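Long-range contacts in LRR receptor-like serine/threonine-protein kinase RGI3 (Arabidopsis thaliana, PDB 5HZ0), which binds RGF peptide hormones through its extracellular leucine-rich repeats and relays their signal, helping to maintain the root stem cell niche: residues E263-G268 with V287-G292; I309-I314 with F332-K337; T315-S320 with K337-I342; K378-S383 with R402-G407. The protein carries 5 engineered substitutions. One frame throughout, in Å; residues are numbered along the deposited sequence.

Contact 1. Residues E263-G268 with V287-G292; sequences ENLLTG and VNQISG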
loop_
_atom_site.group_PDB
_atom_site.type_symbol
_atom_site.label_atom_id
_atom_site.label_comp_id
_atom_site.label_asym_id
_atom_site.label_seq_id
_atom_site.Cartn_x
_atom_site.Cartn_y
_atom_site.Cartn_z
ATOM N N GLU A 263 13.156 1.184 0.583
ATOM C CA GLU A 263 13.385 0.945 -0.864
ATOM C C GLU A 263 14.682 1.507 -1.409
ATOM O O GLU A 263 14.681 2.373 -2.275
ATOM C CB GLU A 263 12.259 1.501 -1.735
ATOM C CG GLU A 263 10.878 1.142 -1.280
ATOM C CD GLU A 263 10.271 0.068 -2.120
ATOM O OE1 GLU A 263 9.034 -0.128 -2.026
ATOM O OE2 GLU A 263 11.040 -0.578 -2.865
ATOM N N ASN A 264 15.785 0.987 -0.906
ATOM C CA ASN A 264 17.094 1.336 -1.403
ATOM C C ASN A 264 17.931 0.075 -1.451
ATOM O O ASN A 264 17.390 -1.038 -1.478
ATOM C CB ASN A 264 17.754 2.400 -0.535
ATOM C CG ASN A 264 17.217 3.785 -0.816
ATOM O OD1 ASN A 264 17.607 4.404 -1.803
ATOM N ND2 ASN A 264 16.314 4.283 0.050
ATOM N N LEU A 265 19.232 0.264 -1.626
ATOM C CA LEU A 265 20.220 -0.814 -1.592
ATOM C C LEU A 265 21.098 -0.888 -0.335
ATOM O O LEU A 265 22.137 -1.519 -0.346
ATOM C CB LEU A 265 21.016 -0.869 -2.902
ATOM C CG LEU A 265 20.072 -0.890 -4.117
ATOM C CD1 LEU A 265 20.838 -0.742 -5.426
ATOM C CD2 LEU A 265 19.222 -2.146 -4.127
ATOM N N LEU A 266 20.744 -0.153 0.707
ATOM C CA LEU A 266 21.595 -0.045 1.895
ATOM C C LEU A 266 22.024 -1.391 2.470
ATOM O O LEU A 266 21.259 -2.349 2.471
ATOM C CB LEU A 266 20.884 0.782 2.985
ATOM C CG LEU A 266 20.323 2.119 2.494
ATOM C CD1 LEU A 266 19.659 2.903 3.604
ATOM C CD2 LEU A 266 21.432 2.933 1.834
ATOM N N THR A 267 23.264 -1.447 2.942
ATOM C CA THR A 267 23.791 -2.628 3.601
ATOM C C THR A 267 24.396 -2.210 4.936
ATOM O O THR A 267 24.321 -1.058 5.342
ATOM C CB THR A 267 24.925 -3.309 2.796
ATOM O OG1 THR A 267 25.974 -2.364 2.599
ATOM C CG2 THR A 267 24.434 -3.818 1.455
ATOM N N GLY A 268 25.029 -3.161 5.599
ATOM C CA GLY A 268 25.563 -2.907 6.904
ATOM C C GLY A 268 24.444 -3.033 7.918
ATOM O O GLY A 268 23.382 -3.620 7.676
ATOM N N VAL A 287 12.656 -2.750 2.965
ATOM C CA VAL A 287 13.156 -3.069 1.627
ATOM C C VAL A 287 14.564 -2.524 1.361
ATOM O O VAL A 287 14.766 -1.561 0.624
ATOM C CB VAL A 287 12.192 -2.615 0.535
ATOM C CG1 VAL A 287 12.556 -3.286 -0.803
ATOM C CG2 VAL A 287 10.753 -2.931 0.934
ATOM N N ASN A 288 15.526 -3.146 2.028
ATOM C CA ASN A 288 16.939 -2.886 1.850
ATOM C C ASN A 288 17.714 -4.173 2.036
ATOM O O ASN A 288 17.160 -5.265 1.913
ATOM C CB ASN A 288 17.446 -1.868 2.840
ATOM C CG ASN A 288 17.093 -0.473 2.452
ATOM O OD1 ASN A 288 17.590 0.021 1.448
ATOM N ND2 ASN A 288 16.242 0.195 3.261
ATOM N N GLN A 289 19.024 -4.040 2.177
ATOM C CA GLN A 289 19.898 -5.173 2.484
ATOM C C GLN A 289 20.512 -5.271 3.877
ATOM O O GLN A 289 21.502 -5.982 4.065
ATOM C CB GLN A 289 20.867 -5.506 1.343
ATOM C CG GLN A 289 20.129 -6.033 0.111
ATOM C CD GLN A 289 20.778 -5.525 -1.153
ATOM O OE1 GLN A 289 21.990 -5.676 -1.343
ATOM N NE2 GLN A 289 19.987 -4.883 -2.011
ATOM N N ILE A 290 19.998 -4.466 4.798
ATOM C CA ILE A 290 20.528 -4.361 6.151
ATOM C C ILE A 290 20.663 -5.708 6.869
ATOM O O ILE A 290 19.719 -6.494 6.946
ATOM C CB ILE A 290 19.677 -3.351 6.974
ATOM C CG1 ILE A 290 19.912 -1.936 6.426
ATOM C CG2 ILE A 290 20.022 -3.427 8.467
ATOM C CD1 ILE A 290 18.717 -1.023 6.515
ATOM N N SER A 291 21.875 -5.971 7.349
ATOM C CA SER A 291 22.213 -7.177 8.107
ATOM C C SER A 291 22.433 -6.815 9.581
ATOM O O SER A 291 22.199 -5.686 9.977
ATOM C CB SER A 291 23.457 -7.833 7.516
ATOM O OG SER A 291 24.532 -6.917 7.508
ATOM N N GLY A 292 22.880 -7.766 10.388
ATOM C CA GLY A 292 23.106 -7.515 11.803
ATOM C C GLY A 292 21.883 -7.896 12.624
ATOM O O GLY A 292 20.948 -8.510 12.105
#
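Asn288 and Leu266 lie side by side and point the same way, and the amide oxygen OD1 of Asn288 faces the backbone of the neighbouring turn. CG of Asn288 stands anti to its own carbonyl carbon (chi1 -78°), and beyond it OD1 accepts the N-H of Leu266 at 3.2 Å, with the donor lying above the carbonyl plane rather than in it. The N-H of Asn264 makes a better bond to Val287 O, at 3.1 Å, and only a weak one to the same OD1. The other end of the Asn288 amide is also occupied, since ND2 gives hydrogen bonds to Leu285 O and Phe261 O. Further along, Gln289 N donates to Leu266 O at 2.8 Å. Ser291 N does the same to Gly268 O at 2.8 Å, where Ile290 CA adds a C-H...O contact. On the more open side three pairs run alongside each other. Glu263 OE2 lies 3.7 Å from Val287 CG1, while its OE1 hydrogen-bonds a polar side chain of the bound peptide. The amide NE2 of Gln289 comes 3.5 Å from Leu265 CD2, and CB of the same glutamine meets Thr267 CG2 at 3.9 Å. Asn264 and Asn288 are the consensus asparagines, at equivalent positions in successive leucine-rich repeat turns. Asn264 ND2 bonds Phe261 O and its OD1 accepts Leu242 N, much as Asn288 does one turn on, so the two buried amides probably satisfy backbone groups that irregular turns leave without strand partners, while the bound peptide is met by Glu263, at the start of the contact.

Contact 2. Residues I309-I314 with F332-K337; sequences IDNNLI and FAWQNK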
loop_
_atom_site.group_PDB
_atom_site.type_symbol
_atom_site.label_atom_id
_atom_site.label_comp_id
_atom_site.label_asym_id
_atom_site.label_seq_id
_atom_site.Cartn_x
_atom_site.Cartn_y
_atom_site.Cartn_z
ATOM N N ILE A 309 11.192 -2.260 9.798
ATOM C CA ILE A 309 12.450 -2.857 9.361
ATOM C C ILE A 309 12.308 -4.043 8.408
ATOM O O ILE A 309 13.206 -4.880 8.302
ATOM C CB ILE A 309 13.409 -3.117 10.535
ATOM C CG1 ILE A 309 12.815 -4.138 11.503
ATOM C CG2 ILE A 309 13.741 -1.785 11.232
ATOM C CD1 ILE A 309 13.776 -4.557 12.580
ATOM N N ASP A 310 11.118 -4.210 7.855
ATOM C CA ASP A 310 10.812 -5.377 7.033
ATOM C C ASP A 310 11.644 -5.458 5.750
ATOM O O ASP A 310 12.276 -4.480 5.333
ATOM C CB ASP A 310 9.334 -5.397 6.678
ATOM C CG ASP A 310 8.914 -4.167 5.929
ATOM O OD1 ASP A 310 8.807 -3.093 6.568
ATOM O OD2 ASP A 310 8.688 -4.271 4.702
ATOM N N ASN A 311 11.669 -6.661 5.170
ATOM C CA ASN A 311 12.362 -6.933 3.926
ATOM C C ASN A 311 13.832 -6.531 3.955
ATOM O O ASN A 311 14.278 -5.652 3.212
ATOM C CB ASN A 311 11.628 -6.297 2.749
ATOM C CG ASN A 311 10.393 -7.084 2.348
ATOM O OD1 ASN A 311 10.479 -8.049 1.586
ATOM N ND2 ASN A 311 9.238 -6.679 2.856
ATOM N N ASN A 312 14.574 -7.211 4.820
ATOM C CA ASN A 312 16.011 -7.013 4.952
ATOM C C ASN A 312 16.710 -8.343 5.239
ATOM O O ASN A 312 16.165 -9.419 4.983
ATOM C CB ASN A 312 16.322 -6.007 6.060
ATOM C CG ASN A 312 16.044 -4.579 5.646
ATOM O OD1 ASN A 312 16.781 -4.016 4.844
ATOM N ND2 ASN A 312 14.975 -3.983 6.193
ATOM N N LEU A 313 17.963 -8.247 5.653
ATOM C CA LEU A 313 18.767 -9.385 6.099
ATOM C C LEU A 313 18.957 -9.543 7.633
ATOM O O LEU A 313 19.918 -10.170 8.080
ATOM C CB LEU A 313 20.086 -9.473 5.302
ATOM C CG LEU A 313 19.968 -9.482 3.760
ATOM C CD1 LEU A 313 21.350 -9.453 3.119
ATOM C CD2 LEU A 313 19.139 -10.652 3.206
ATOM N N ILE A 314 18.164 -8.848 8.435
ATOM C CA ILE A 314 18.415 -8.798 9.892
ATOM C C ILE A 314 18.319 -10.165 10.583
ATOM O O ILE A 314 17.340 -10.893 10.414
ATOM C CB ILE A 314 17.503 -7.780 10.551
ATOM C CG1 ILE A 314 17.616 -6.456 9.788
ATOM C CG2 ILE A 314 17.803 -7.653 12.082
ATOM C CD1 ILE A 314 16.605 -5.417 10.207
ATOM N N PHE A 332 6.863 -3.674 12.240
ATOM C CA PHE A 332 7.014 -4.526 11.060
ATOM C C PHE A 332 8.467 -4.960 10.927
ATOM O O PHE A 332 9.342 -4.155 10.583
ATOM C CB PHE A 332 6.582 -3.801 9.770
ATOM C CG PHE A 332 5.092 -3.565 9.658
ATOM C CD1 PHE A 332 4.219 -3.986 10.654
ATOM C CD2 PHE A 332 4.564 -2.923 8.543
ATOM C CE1 PHE A 332 2.836 -3.750 10.546
ATOM C CE2 PHE A 332 3.199 -2.692 8.425
ATOM C CZ PHE A 332 2.328 -3.113 9.427
ATOM N N ALA A 333 8.715 -6.219 11.282
ATOM C CA ALA A 333 9.966 -6.941 11.002
ATOM C C ALA A 333 9.908 -8.061 9.928
ATOM O O ALA A 333 10.812 -8.903 9.881
ATOM C CB ALA A 333 10.595 -7.440 12.286
ATOM N N TRP A 334 8.809 -8.164 9.177
ATOM C CA TRP A 334 8.615 -9.299 8.255
ATOM C C TRP A 334 9.673 -9.417 7.148
ATOM O O TRP A 334 10.308 -8.437 6.781
ATOM C CB TRP A 334 7.184 -9.366 7.690
ATOM C CG TRP A 334 6.701 -8.186 6.876
ATOM C CD1 TRP A 334 6.222 -6.989 7.354
ATOM C CD2 TRP A 334 6.605 -8.108 5.438
ATOM N NE1 TRP A 334 5.859 -6.171 6.301
ATOM C CE2 TRP A 334 6.084 -6.835 5.122
ATOM C CE3 TRP A 334 6.915 -8.989 4.395
ATOM C CZ2 TRP A 334 5.864 -6.430 3.806
ATOM C CZ3 TRP A 334 6.698 -8.585 3.096
ATOM C CH2 TRP A 334 6.180 -7.315 2.811
ATOM N N GLN A 335 9.876 -10.646 6.666
ATOM C CA GLN A 335 10.884 -10.957 5.640
ATOM C C GLN A 335 12.273 -10.560 6.111
ATOM O O GLN A 335 12.931 -9.680 5.539
ATOM C CB GLN A 335 10.547 -10.315 4.280
ATOM C CG GLN A 335 11.370 -10.821 3.105
ATOM C CD GLN A 335 11.298 -12.341 2.953
ATOM O OE1 GLN A 335 10.353 -12.875 2.367
ATOM N NE2 GLN A 335 12.290 -13.043 3.515
ATOM N N ASN A 336 12.705 -11.235 7.168
ATOM C CA ASN A 336 14.069 -11.141 7.653
ATOM C C ASN A 336 14.601 -12.522 8.031
ATOM O O ASN A 336 13.995 -13.542 7.715
ATOM C CB ASN A 336 14.150 -10.204 8.869
ATOM C CG ASN A 336 14.253 -8.774 8.467
ATOM O OD1 ASN A 336 15.275 -8.355 7.914
ATOM N ND2 ASN A 336 13.184 -8.004 8.713
ATOM N N LYS A 337 15.762 -12.534 8.668
ATOM C CA LYS A 337 16.353 -13.721 9.283
ATOM C C LYS A 337 16.148 -13.890 10.812
ATOM O O LYS A 337 16.960 -14.549 11.470
ATOM C CB LYS A 337 17.817 -13.870 8.881
ATOM C CG LYS A 337 18.010 -14.714 7.667
ATOM C CD LYS A 337 17.547 -14.046 6.409
ATOM C CE LYS A 337 17.691 -15.053 5.255
ATOM N NZ LYS A 337 16.852 -14.724 4.067
#
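Asp310 and Trp334 carry their CG atoms in the same way, between the backbone N and the carbonyl carbon (chi1 59° and 61°); the two side chains, from neighbouring turns of the leucine-rich repeat solenoid, lie alongside each other and point the same way. Their carboxylate and indole planes are only 13° apart. CB of Asp310 sits over the face of the five-membered ring, 3.6 Å from its centroid, in a CH-pi contact. Over the same face, toward the rim of the six-membered ring, comes Asn311 ND2, its amide plane nearly perpendicular to the indole. That nitrogen is held by Asp310 OD2, which accepts it at 3.1 Å through its anti lone pair, so aspartate and asparagine cover the ring as a joined pair. Trp334 NE1 hydrogen-bonds the backbone of the bound peptide, in keeping with its place in the peptide-recognition motif. An alanine here would probably leave that backbone acceptor of the peptide without its indole donor and open a gap beside Asp310 CB and Asn311 ND2. The backbones are joined as well: Asn311 N donates to Trp334 O at 2.8 Å, and Asn312 N to Gln335 O at 3.1 Å. Deeper in, Asn336 plays the consensus-asparagine role, with OD1 accepting Ile314 N at 3.0 Å and ND2 giving one bond to Ala333 O at 2.8 Å. The second bond of ND2 goes to Ile309 O at 3.2 Å, an oxygen also gripped, from the opposite face of its carbonyl plane, by Asn312 ND2 at 2.9 Å.

Contact 3. Residues T315-S320 with K337-I342; sequences TGEIPS and KLTGNI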
loop_
_atom_site.group_PDB
_atom_site.type_symbol
_atom_site.label_atom_id
_atom_site.label_comp_id
_atom_site.label_asym_id
_atom_site.label_seq_id
_atom_site.Cartn_x
_atom_site.Cartn_y
_atom_site.Cartn_z
ATOM N N THR A 315 19.368 -10.532 11.311
ATOM C CA THR A 315 19.410 -11.805 12.025
ATOM C C THR A 315 19.259 -11.566 13.516
ATOM O O THR A 315 19.249 -10.436 13.959
ATOM C CB THR A 315 20.774 -12.482 11.832
ATOM O OG1 THR A 315 21.796 -11.502 12.033
ATOM C CG2 THR A 315 20.910 -13.045 10.427
ATOM N N GLY A 316 19.212 -12.638 14.293
ATOM C CA GLY A 316 19.232 -12.525 15.731
ATOM C C GLY A 316 17.849 -12.631 16.320
ATOM O O GLY A 316 16.889 -12.985 15.624
ATOM N N GLU A 317 17.755 -12.312 17.611
ATOM C CA GLU A 317 16.498 -12.342 18.340
ATOM C C GLU A 317 15.904 -10.949 18.512
ATOM O O GLU A 317 16.629 -9.963 18.608
ATOM C CB GLU A 317 16.692 -12.959 19.721
ATOM C CG GLU A 317 17.114 -14.410 19.717
ATOM C CD GLU A 317 16.826 -15.073 21.051
ATOM O OE1 GLU A 317 17.519 -16.046 21.409
ATOM O OE2 GLU A 317 15.891 -14.615 21.741
ATOM N N ILE A 318 14.576 -10.873 18.542
ATOM C CA ILE A 318 13.893 -9.640 18.893
ATOM C C ILE A 318 14.184 -9.343 20.350
ATOM O O ILE A 318 13.928 -10.177 21.218
ATOM C CB ILE A 318 12.386 -9.778 18.700
ATOM C CG1 ILE A 318 12.085 -10.197 17.255
ATOM C CG2 ILE A 318 11.677 -8.465 19.072
ATOM C CD1 ILE A 318 10.718 -10.813 17.076
ATOM N N PRO A 319 14.746 -8.165 20.630
ATOM C CA PRO A 319 15.153 -7.862 22.010
ATOM C C PRO A 319 13.961 -7.708 22.973
ATOM O O PRO A 319 12.955 -7.104 22.615
ATOM C CB PRO A 319 15.919 -6.538 21.873
ATOM C CG PRO A 319 15.451 -5.943 20.571
ATOM C CD PRO A 319 15.128 -7.108 19.678
ATOM N N SER A 320 14.087 -8.240 24.186
ATOM C CA SER A 320 13.019 -8.119 25.185
ATOM C C SER A 320 12.846 -6.684 25.678
ATOM O O SER A 320 11.728 -6.265 25.999
ATOM C CB SER A 320 13.294 -9.049 26.345
ATOM O OG SER A 320 14.628 -8.870 26.768
ATOM N N LYS A 337 15.762 -12.534 8.668
ATOM C CA LYS A 337 16.353 -13.721 9.283
ATOM C C LYS A 337 16.148 -13.890 10.812
ATOM O O LYS A 337 16.960 -14.549 11.470
ATOM C CB LYS A 337 17.817 -13.870 8.881
ATOM C CG LYS A 337 18.010 -14.714 7.667
ATOM C CD LYS A 337 17.547 -14.046 6.409
ATOM C CE LYS A 337 17.691 -15.053 5.255
ATOM N NZ LYS A 337 16.852 -14.724 4.067
ATOM N N LEU A 338 15.197 -13.173 11.401
ATOM C CA LEU A 338 14.957 -13.265 12.846
ATOM C C LEU A 338 14.731 -14.695 13.361
ATOM O O LEU A 338 13.975 -15.453 12.759
ATOM C CB LEU A 338 13.754 -12.406 13.242
ATOM C CG LEU A 338 13.776 -10.907 12.953
ATOM C CD1 LEU A 338 12.438 -10.304 13.342
ATOM C CD2 LEU A 338 14.913 -10.206 13.668
ATOM N N THR A 339 15.371 -15.046 14.486
ATOM C CA THR A 339 15.147 -16.339 15.163
ATOM C C THR A 339 14.762 -16.171 16.624
ATOM O O THR A 339 14.750 -15.060 17.151
ATOM C CB THR A 339 16.417 -17.196 15.198
ATOM O OG1 THR A 339 17.488 -16.414 15.738
ATOM C CG2 THR A 339 16.799 -17.676 13.800
ATOM N N GLY A 340 14.501 -17.291 17.291
ATOM C CA GLY A 340 14.201 -17.273 18.712
ATOM C C GLY A 340 12.723 -17.094 18.965
ATOM O O GLY A 340 11.931 -17.033 18.024
ATOM N N ASN A 341 12.356 -17.017 20.239
ATOM C CA ASN A 341 10.980 -16.748 20.647
ATOM C C ASN A 341 10.588 -15.306 20.386
ATOM O O ASN A 341 11.410 -14.402 20.459
ATOM C CB ASN A 341 10.791 -17.014 22.145
ATOM C CG ASN A 341 11.004 -18.467 22.523
ATOM O OD1 ASN A 341 12.135 -18.950 22.563
ATOM N ND2 ASN A 341 9.920 -19.159 22.845
ATOM N N ILE A 342 9.322 -15.101 20.069
ATOM C CA ILE A 342 8.721 -13.788 20.171
ATOM C C ILE A 342 8.701 -13.486 21.671
ATOM O O ILE A 342 8.200 -14.297 22.457
ATOM C CB ILE A 342 7.290 -13.827 19.610
ATOM C CG1 ILE A 342 7.330 -14.197 18.114
ATOM C CG2 ILE A 342 6.550 -12.494 19.878
ATOM C CD1 ILE A 342 5.986 -14.643 17.532
#
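Over 315-318 and 337-340 the backbones run in the same general direction, 42° apart, with Thr315 beside Lys337 and Glu317 beside Thr339, and strand pairing between them is loose. What joins them most firmly is Thr339 N donating to Gly316 O at 2.8 Å, a nearly straight bond with the donor tilted from the carbonyl plane. The same oxygen has Leu338 CA against it at 3.4 Å in a C-H...O contact. Thr339 OG1, set between its own backbone N and carbonyl carbon (chi1 52°), adds a weak bond to it. A second C-H...O contact runs the other way, from Glu317 CA to Thr339 O at 3.4 Å, and Glu317 CG also lies near that oxygen, at 3.5 Å. Among the side chains, Ile318 and Leu338 meet at about a right angle, with CG1 of the isoleucine 3.9 Å from CD1 of the leucine. At the start of the pair, methyl CG2 of Thr315 rests 3.6 Å from Lys337 CB, while Thr315 OG1 turns to Gly292 O of the preceding turn. Gly316 and Gly340 take backbone angles at which a CB would press on the carbonyl oxygen before it. The glycines belong to the L-x-G-x-I-P signature of plant leucine-rich repeats, which builds a second, short-stranded sheet. Strand 315-316 is an outer strand there and 337-340 the middle one, with 361-362 beyond: Leu338 and Gly340 bond to Ser361 and Ser363, and Leu362 packs against both Ile318 and Leu338.

Contact 4. Residues K378-S383 with R402-G407; sequences KLLLLS and RLRLNG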
loop_
_atom_site.group_PDB
_atom_site.type_symbol
_atom_site.label_atom_id
_atom_site.label_comp_id
_atom_site.label_asym_id
_atom_site.label_seq_id
_atom_site.Cartn_x
_atom_site.Cartn_y
_atom_site.Cartn_z
ATOM N N LYS A 378 -4.021 -5.983 13.848
ATOM C CA LYS A 378 -3.356 -6.878 12.914
ATOM C C LYS A 378 -2.266 -7.667 13.600
ATOM O O LYS A 378 -1.334 -7.093 14.173
ATOM C CB LYS A 378 -2.757 -6.085 11.762
ATOM C CG LYS A 378 -3.776 -5.365 10.920
ATOM C CD LYS A 378 -3.054 -4.574 9.849
ATOM C CE LYS A 378 -4.015 -3.844 8.939
ATOM N NZ LYS A 378 -3.235 -2.915 8.084
ATOM N N LEU A 379 -2.393 -8.987 13.541
ATOM C CA LEU A 379 -1.342 -9.871 14.031
ATOM C C LEU A 379 -0.955 -10.821 12.890
ATOM O O LEU A 379 -1.755 -11.672 12.462
ATOM C CB LEU A 379 -1.813 -10.631 15.278
ATOM C CG LEU A 379 -0.865 -11.625 15.953
ATOM C CD1 LEU A 379 0.486 -10.989 16.165
ATOM C CD2 LEU A 379 -1.415 -12.166 17.305
ATOM N N LEU A 380 0.261 -10.651 12.375
ATOM C CA LEU A 380 0.723 -11.463 11.252
ATOM C C LEU A 380 2.049 -12.104 11.597
ATOM O O LEU A 380 3.094 -11.445 11.649
ATOM C CB LEU A 380 0.880 -10.573 10.032
ATOM C CG LEU A 380 -0.335 -9.665 9.820
ATOM C CD1 LEU A 380 -0.024 -8.529 8.862
ATOM C CD2 LEU A 380 -1.539 -10.473 9.341
ATOM N N LEU A 381 1.945 -13.397 11.900
ATOM C CA LEU A 381 3.042 -14.292 12.260
ATOM C C LEU A 381 3.352 -15.382 11.209
ATOM O O LEU A 381 4.032 -16.374 11.510
ATOM C CB LEU A 381 2.808 -14.887 13.654
ATOM C CG LEU A 381 2.597 -13.918 14.822
ATOM C CD1 LEU A 381 2.520 -14.711 16.106
ATOM C CD2 LEU A 381 3.689 -12.861 14.917
ATOM N N LEU A 382 2.742 -15.262 10.034
ATOM C CA LEU A 382 2.790 -16.315 9.031
ATOM C C LEU A 382 4.200 -16.675 8.563
ATOM O O LEU A 382 5.117 -15.861 8.632
ATOM C CB LEU A 382 1.840 -16.027 7.853
ATOM C CG LEU A 382 2.066 -14.885 6.858
ATOM C CD1 LEU A 382 2.973 -15.290 5.694
ATOM C CD2 LEU A 382 0.738 -14.398 6.337
ATOM N N SER A 383 4.373 -17.919 8.134
ATOM C CA SER A 383 5.689 -18.408 7.705
ATOM C C SER A 383 6.828 -18.219 8.723
ATOM O O SER A 383 7.689 -17.362 8.573
ATOM C CB SER A 383 6.097 -17.847 6.344
ATOM O OG SER A 383 7.428 -18.241 6.061
ATOM N N ARG A 402 -7.456 -8.561 11.569
ATOM C CA ARG A 402 -6.757 -9.468 10.663
ATOM C C ARG A 402 -5.740 -10.331 11.407
ATOM O O ARG A 402 -4.786 -9.821 12.013
ATOM C CB ARG A 402 -6.075 -8.650 9.567
ATOM C CG ARG A 402 -5.175 -9.429 8.605
ATOM C CD ARG A 402 -4.711 -8.495 7.503
ATOM N NE ARG A 402 -4.047 -9.208 6.432
ATOM C CZ ARG A 402 -4.687 -9.814 5.444
ATOM N NH1 ARG A 402 -4.001 -10.443 4.501
ATOM N NH2 ARG A 402 -6.013 -9.786 5.404
ATOM N N LEU A 403 -5.961 -11.640 11.357
ATOM C CA LEU A 403 -5.118 -12.614 12.034
ATOM C C LEU A 403 -4.542 -13.639 11.039
ATOM O O LEU A 403 -5.293 -14.368 10.371
ATOM C CB LEU A 403 -5.930 -13.362 13.093
ATOM C CG LEU A 403 -5.106 -14.389 13.881
ATOM C CD1 LEU A 403 -4.029 -13.700 14.722
ATOM C CD2 LEU A 403 -5.976 -15.285 14.758
ATOM N N ARG A 404 -3.219 -13.682 10.905
ATOM C CA ARG A 404 -2.615 -14.695 10.039
ATOM C C ARG A 404 -1.501 -15.442 10.752
ATOM O O ARG A 404 -0.427 -14.885 11.020
ATOM C CB ARG A 404 -2.101 -14.039 8.771
ATOM C CG ARG A 404 -3.165 -13.228 8.054
ATOM C CD ARG A 404 -2.789 -13.011 6.618
ATOM N NE ARG A 404 -2.719 -14.298 5.925
ATOM C CZ ARG A 404 -2.341 -14.453 4.661
ATOM N NH1 ARG A 404 -1.991 -13.395 3.932
ATOM N NH2 ARG A 404 -2.316 -15.672 4.133
ATOM N N LEU A 405 -1.809 -16.690 11.105
ATOM C CA LEU A 405 -0.879 -17.608 11.765
ATOM C C LEU A 405 -0.349 -18.711 10.847
ATOM O O LEU A 405 0.343 -19.626 11.294
ATOM C CB LEU A 405 -1.492 -18.195 13.039
ATOM C CG LEU A 405 -1.957 -17.188 14.094
ATOM C CD1 LEU A 405 -2.399 -17.911 15.358
ATOM C CD2 LEU A 405 -0.867 -16.192 14.403
ATOM N N ASN A 406 -0.732 -18.640 9.577
ATOM C CA ASN A 406 -0.472 -19.701 8.608
ATOM C C ASN A 406 1.006 -19.982 8.311
ATOM O O ASN A 406 1.839 -19.082 8.366
ATOM C CB ASN A 406 -1.271 -19.450 7.320
ATOM C CG ASN A 406 -0.975 -18.106 6.698
ATOM O OD1 ASN A 406 -1.496 -17.086 7.134
ATOM N ND2 ASN A 406 -0.143 -18.096 5.662
ATOM N N GLY A 407 1.333 -21.238 8.004
ATOM C CA GLY A 407 2.709 -21.593 7.701
ATOM C C GLY A 407 3.604 -21.713 8.917
ATOM O O GLY A 407 4.706 -21.153 8.964
#
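Arg404 leans back over Leu380 and Leu382 of the preceding repeat. CB lies 3.7 Å from Leu380 CD2, and CG comes nearer to the same methyl, at 3.4 Å. CD lies between the two methyls, 3.8 Å from Leu382 CD2 and hardly farther from Leu380 CD2. At chi3 the chain bends (63°), which sets NE 3.5 Å from Leu382 CD2; NE also gives a weak bond to Asn406 OD1. Leu382 CD2 then sits over the centre of one guanidinium face. At the tip, NH2 makes a salt bridge to Asp428 and NH1 another to the backbone of the bound peptide. An alanine here would probably leave Asp428 without its ionic mate, the peptide backbone without its NH1 partner and Leu382 CD2 without the guanidinium over it. Beneath, in the parallel strand pair, Leu379 N donates to Arg402 O at 3.0 Å, and Arg404 N to Leu379 O at 2.9 Å. On the other sheet face, Leu379 CB packs on Leu403 CD1 at 3.8 Å. Arg402 NH1 also salt-bridges the bound peptide's backbone, so two cations, Arg404 backed by Leu382 and Arg402 by Phe426 in a cation-pi contact, would suit a negative main-chain group, consistent with a terminal carboxylate.

Going from the N terminus, contact 1 closes a loop one repeat long, bringing 287-292 back beside 263-268. Contact 2 opens after it and does the same for the next pair of turns, and the two touch directly, through Ile290 O with Leu313 N and Val287 N with Asp310 O. Contact 3 crosses contact 2: its first segment begins right after 309-314, its second starts at the shared Lys337, so it carries the same pair of repeats on into the second sheet. Thr315 N probably bonds Gly292 O of contact 1, continuing the contact backward. Contact 4 follows in series, with one repeat between it and 332-337, pairing strands of the peptide-binding side, and meets contact 3 where Ile342 packs on Leu381.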